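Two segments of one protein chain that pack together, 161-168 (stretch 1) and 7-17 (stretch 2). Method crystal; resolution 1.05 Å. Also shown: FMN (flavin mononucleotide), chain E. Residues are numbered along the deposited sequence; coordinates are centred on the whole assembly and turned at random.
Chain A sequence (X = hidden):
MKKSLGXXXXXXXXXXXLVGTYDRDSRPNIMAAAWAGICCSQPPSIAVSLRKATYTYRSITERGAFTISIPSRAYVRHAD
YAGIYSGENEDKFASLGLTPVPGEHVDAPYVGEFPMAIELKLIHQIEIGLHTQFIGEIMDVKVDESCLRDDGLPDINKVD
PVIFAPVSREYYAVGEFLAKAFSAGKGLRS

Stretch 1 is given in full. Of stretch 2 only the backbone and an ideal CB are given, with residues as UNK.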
# COMPACT_ATOMS: atom_id res chain seq x y z
N PRO A 161 -2.76 13.14 -0.92
CA PRO A 161 -3.55 11.92 -0.71
C PRO A 161 -3.68 11.53 0.76
O PRO A 161 -2.87 11.89 1.61
CB PRO A 161 -2.70 10.86 -1.44
CG PRO A 161 -1.29 11.33 -1.25
CD PRO A 161 -1.38 12.83 -1.37
N VAL A 162 -4.73 10.78 1.05
CA VAL A 162 -4.98 10.31 2.40
C VAL A 162 -4.31 8.96 2.63
O VAL A 162 -4.34 8.07 1.78
CB VAL A 162 -6.48 10.21 2.67
CG1 VAL A 162 -6.84 9.66 4.03
CG2 VAL A 162 -7.21 11.52 2.47
N ILE A 163 -3.76 8.79 3.81
CA ILE A 163 -3.19 7.59 4.32
C ILE A 163 -4.11 6.97 5.37
O ILE A 163 -4.58 7.70 6.24
CB ILE A 163 -1.78 7.80 4.99
CG1 ILE A 163 -0.80 8.38 3.96
CG2 ILE A 163 -1.19 6.62 5.65
CD1 ILE A 163 0.33 9.06 4.71
N PHE A 164 -4.33 5.66 5.36
CA PHE A 164 -5.09 4.98 6.37
C PHE A 164 -4.17 4.25 7.36
O PHE A 164 -3.23 3.57 6.94
CB PHE A 164 -6.08 4.00 5.75
CG PHE A 164 -6.87 3.12 6.69
CD1 PHE A 164 -7.70 3.71 7.67
CD2 PHE A 164 -6.81 1.77 6.65
CE1 PHE A 164 -8.46 2.95 8.50
CE2 PHE A 164 -7.60 0.98 7.43
CZ PHE A 164 -8.43 1.56 8.40
N ALA A 165 -4.42 4.49 8.64
CA ALA A 165 -3.76 3.78 9.75
C ALA A 165 -4.72 2.70 10.24
O ALA A 165 -5.71 3.04 10.93
CB ALA A 165 -3.40 4.76 10.85
N PRO A 166 -4.48 1.43 9.91
CA PRO A 166 -5.42 0.40 10.32
C PRO A 166 -5.37 0.12 11.81
O PRO A 166 -4.38 0.43 12.49
CB PRO A 166 -4.92 -0.81 9.51
CG PRO A 166 -3.46 -0.60 9.36
CD PRO A 166 -3.36 0.89 9.13
N VAL A 167 -6.45 -0.46 12.32
CA VAL A 167 -6.63 -0.92 13.71
C VAL A 167 -6.93 0.27 14.62
O VAL A 167 -7.96 0.31 15.27
CB VAL A 167 -5.49 -1.79 14.26
CG1 VAL A 167 -5.85 -2.32 15.64
CG2 VAL A 167 -5.18 -2.94 13.31
N SER A 168 -6.01 1.25 14.63
CA SER A 168 -6.36 2.50 15.28
C SER A 168 -7.43 3.26 14.48
O SER A 168 -8.12 4.09 15.04
CB SER A 168 -5.14 3.39 15.46
OG SER A 168 -4.56 3.69 14.24
N UNK A 7 -1.13 -10.88 16.24
CA UNK A 7 -1.38 -11.09 14.83
C UNK A 7 -2.47 -10.13 14.40
O UNK A 7 -3.67 -10.43 14.50
CB UNK A 7 -1.77 -12.54 14.54
N UNK A 8 -2.14 -8.93 13.95
CA UNK A 8 -3.05 -7.91 13.57
C UNK A 8 -2.73 -7.39 12.19
O UNK A 8 -1.60 -7.43 11.76
CB UNK A 8 -3.03 -6.78 14.60
N UNK A 9 -3.75 -6.87 11.49
CA UNK A 9 -3.58 -6.23 10.20
C UNK A 9 -3.03 -4.81 10.41
O UNK A 9 -3.78 -3.82 10.30
CB UNK A 9 -4.90 -6.20 9.43
N UNK A 10 -1.76 -4.75 10.72
CA UNK A 10 -1.12 -3.52 11.14
C UNK A 10 0.15 -3.31 10.35
O UNK A 10 1.12 -4.05 10.50
CB UNK A 10 -0.82 -3.54 12.64
N UNK A 11 0.15 -2.31 9.50
CA UNK A 11 1.26 -1.89 8.69
C UNK A 11 1.03 -0.45 8.26
O UNK A 11 -0.13 -0.02 8.25
CB UNK A 11 1.44 -2.81 7.48
N UNK A 12 2.10 0.27 7.91
CA UNK A 12 1.96 1.65 7.48
C UNK A 12 2.93 1.89 6.32
O UNK A 12 4.03 1.30 6.34
CB UNK A 12 2.22 2.62 8.63
N UNK A 13 2.61 2.77 5.39
CA UNK A 13 1.27 3.33 5.15
C UNK A 13 0.38 2.26 4.55
O UNK A 13 0.86 1.28 4.00
CB UNK A 13 1.33 4.55 4.23
N UNK A 14 -0.93 2.50 4.61
CA UNK A 14 -1.91 1.81 3.75
C UNK A 14 -2.67 2.89 2.99
O UNK A 14 -2.81 4.02 3.49
CB UNK A 14 -2.86 0.93 4.56
N UNK A 15 -3.13 2.58 1.79
CA UNK A 15 -3.82 3.59 0.98
C UNK A 15 -5.27 3.71 1.35
O UNK A 15 -5.87 2.92 2.10
CB UNK A 15 -3.70 3.26 -0.51
N UNK A 16 -5.89 4.74 0.77
CA UNK A 16 -7.33 4.93 0.84
C UNK A 16 -7.81 5.15 -0.58
O UNK A 16 -7.95 6.28 -1.06
CB UNK A 16 -7.71 6.10 1.75
N UNK A 17 -8.00 4.06 -1.30
CA UNK A 17 -8.47 4.09 -2.67
C UNK A 17 -9.99 4.08 -2.72
O UNK A 17 -10.61 3.25 -2.11
CB UNK A 17 -7.90 2.91 -3.46
N1 FMN E . -13.76 -3.38 2.03
C2 FMN E . -13.14 -4.30 1.23
O2 FMN E . -13.76 -5.27 0.77
N3 FMN E . -11.77 -4.16 0.98
C4 FMN E . -10.97 -3.17 1.51
O4 FMN E . -9.75 -3.13 1.23
C4A FMN E . -11.61 -2.24 2.38
N5 FMN E . -10.87 -1.28 2.97
C5A FMN E . -11.57 -0.32 3.66
C6 FMN E . -10.82 0.72 4.27
C7 FMN E . -11.42 1.77 4.96
C7M FMN E . -10.62 2.85 5.65
C8 FMN E . -12.87 1.79 5.00
C8M FMN E . -13.56 2.97 5.66
C9 FMN E . -13.60 0.74 4.47
C9A FMN E . -12.99 -0.30 3.80
N10 FMN E . -13.68 -1.41 3.27
C10 FMN E . -13.02 -2.35 2.51
C1' FMN E . -15.15 -1.52 3.46
C2' FMN E . -15.94 -1.11 2.22
O2' FMN E . -15.51 0.15 1.68
C3' FMN E . -17.42 -0.98 2.61
O3' FMN E . -17.89 -2.32 2.89
C4' FMN E . -18.30 -0.32 1.55
O4' FMN E . -19.53 0.03 2.23
C5' FMN E . -18.60 -1.18 0.38
O5' FMN E . -19.46 -0.42 -0.52
P FMN E . -20.29 -1.15 -1.70
O1P FMN E . -21.20 -2.20 -1.06
O2P FMN E . -19.35 -1.79 -2.69
O3P FMN E . -21.06 0.03 -2.27

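Position 7 lies beyond the reach of stretch 1, its ideal CB having nothing of that stretch within 5.5 Å, so the contact sets no rule; it is Ala7.

Position 8 points toward Val167, with the ideal CB 4.6 Å from Val167 CG2. Stretch 1 offers a methyl and no charge, so an aliphatic or a long flexible chain would suit. Arg8 is found, extended past the valine, its NH1 3.8 Å from Val167 CG1.

At position 9 the CB points sideways, 5.1 Å from Val167 CG2 and 5.4 Å from Pro166 CB, so a small or beta-branched residue would fit. It is Thr9, whose closest contacts are made by its carbonyl O, 3.3 Å from Pro166 CB and 3.4 Å from Val167 CG2; it packs against carbon and has no polar partner in the model.

Position 10 also starts sideways, yet its ideal CB is 4.4 Å from Val167 CG2 and 5.1 Å from Pro166 CG. A medium apolar chain able to bend back would fit. Leu10 does so: CD1 comes to 4.4 Å from both Pro166 CG and Val167 CG2.

Position 11 points away, leaving the choice open; it is Ala11, touching through its backbone, with O 3.5 Å from Pro166 CD.

Position 12 has no stretch 1 atom near its ideal CB, so only a long side chain could reach Ala165 and Pro166. Tyr12 does, placing CE1 4.0 Å from Ala165 CB and 4.1 Å from Pro166 CD.

At position 13, phi is -71° and the preceding peptide is cis, which strongly favours proline. The ideal CB is 3.6 Å from Ile163 CG2, an apolar neighbour. Pro13 answers both; Pro13 CB is 3.8 Å from Ile163 CG2.

Position 14 is the polar centre. Its ideal CB sits 3.6 Å from Phe164 O, so a short hydroxyl donor, serine or threonine, is the obvious choice. Thr14 OG1 donates to Phe164 O at 2.8 Å. Phe164 N donates to Thr14 O at 2.9 Å; the return bond from Thr14 N to Phe164 O is weak at 3.4 Å. Thr14 CG2 adds a contact with Pro166 CD at 4.0 Å.

Position 15 points away, and its phi of -83° admits proline among many; it is Pro15.

Position 16 points toward Val162 and Phe164; a medium or large apolar chain, such as leucine, isoleucine or methionine, would suit. Leu16 puts CD2 3.6 Å from Val162 CG1 and CD1 3.9 Å from FMN C7M. A water donates to both Leu16 O (2.9 Å) and Val162 O (2.8 Å), bridging the backbones.

Position 17 points away and is unconstrained here; it is Phe17.

Stretch 2, residues 7-17: ARTLAYPTPLF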
# COMPACT_ATOMS: atom_id res chain seq x y z
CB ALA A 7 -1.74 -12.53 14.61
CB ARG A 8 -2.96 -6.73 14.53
CG ARG A 8 -3.12 -7.00 15.99
CD ARG A 8 -3.02 -5.63 16.72
NE ARG A 8 -3.32 -5.90 18.15
CZ ARG A 8 -4.47 -5.69 18.75
NH1 ARG A 8 -5.53 -5.19 18.16
NH2 ARG A 8 -4.66 -5.97 20.04
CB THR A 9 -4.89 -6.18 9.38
OG1 THR A 9 -5.91 -5.55 10.19
CG2 THR A 9 -5.33 -7.56 9.01
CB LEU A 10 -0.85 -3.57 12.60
CG LEU A 10 -0.41 -2.37 13.36
CD1 LEU A 10 -1.20 -1.12 13.05
CD2 LEU A 10 -0.50 -2.68 14.90
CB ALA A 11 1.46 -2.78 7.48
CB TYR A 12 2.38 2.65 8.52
CG TYR A 12 1.76 2.51 9.87
CD1 TYR A 12 0.36 2.59 10.05
CD2 TYR A 12 2.52 2.28 10.98
CE1 TYR A 12 -0.21 2.46 11.28
CE2 TYR A 12 1.94 2.19 12.23
CZ TYR A 12 0.60 2.27 12.39
OH TYR A 12 0.04 2.15 13.65
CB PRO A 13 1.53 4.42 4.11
CG PRO A 13 2.64 3.83 3.31
CD PRO A 13 3.55 3.19 4.33
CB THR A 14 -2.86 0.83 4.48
OG1 THR A 14 -3.88 1.54 5.18
CG2 THR A 14 -2.07 -0.05 5.45
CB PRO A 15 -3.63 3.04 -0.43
CG PRO A 15 -3.68 1.57 -0.24
CD PRO A 15 -2.98 1.31 1.05
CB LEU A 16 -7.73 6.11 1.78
CG LEU A 16 -9.24 6.32 1.97
CD1 LEU A 16 -9.86 5.12 2.62
CD2 LEU A 16 -9.51 7.60 2.75
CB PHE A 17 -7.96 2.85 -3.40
CG PHE A 17 -6.43 2.81 -3.61
CD1 PHE A 17 -5.84 1.57 -3.87
CD2 PHE A 17 -5.60 3.93 -3.58
CE1 PHE A 17 -4.50 1.41 -4.14
CE2 PHE A 17 -4.23 3.76 -3.87
CZ PHE A 17 -3.67 2.53 -4.16
O HOH W 1 -6.08 8.42 -0.40
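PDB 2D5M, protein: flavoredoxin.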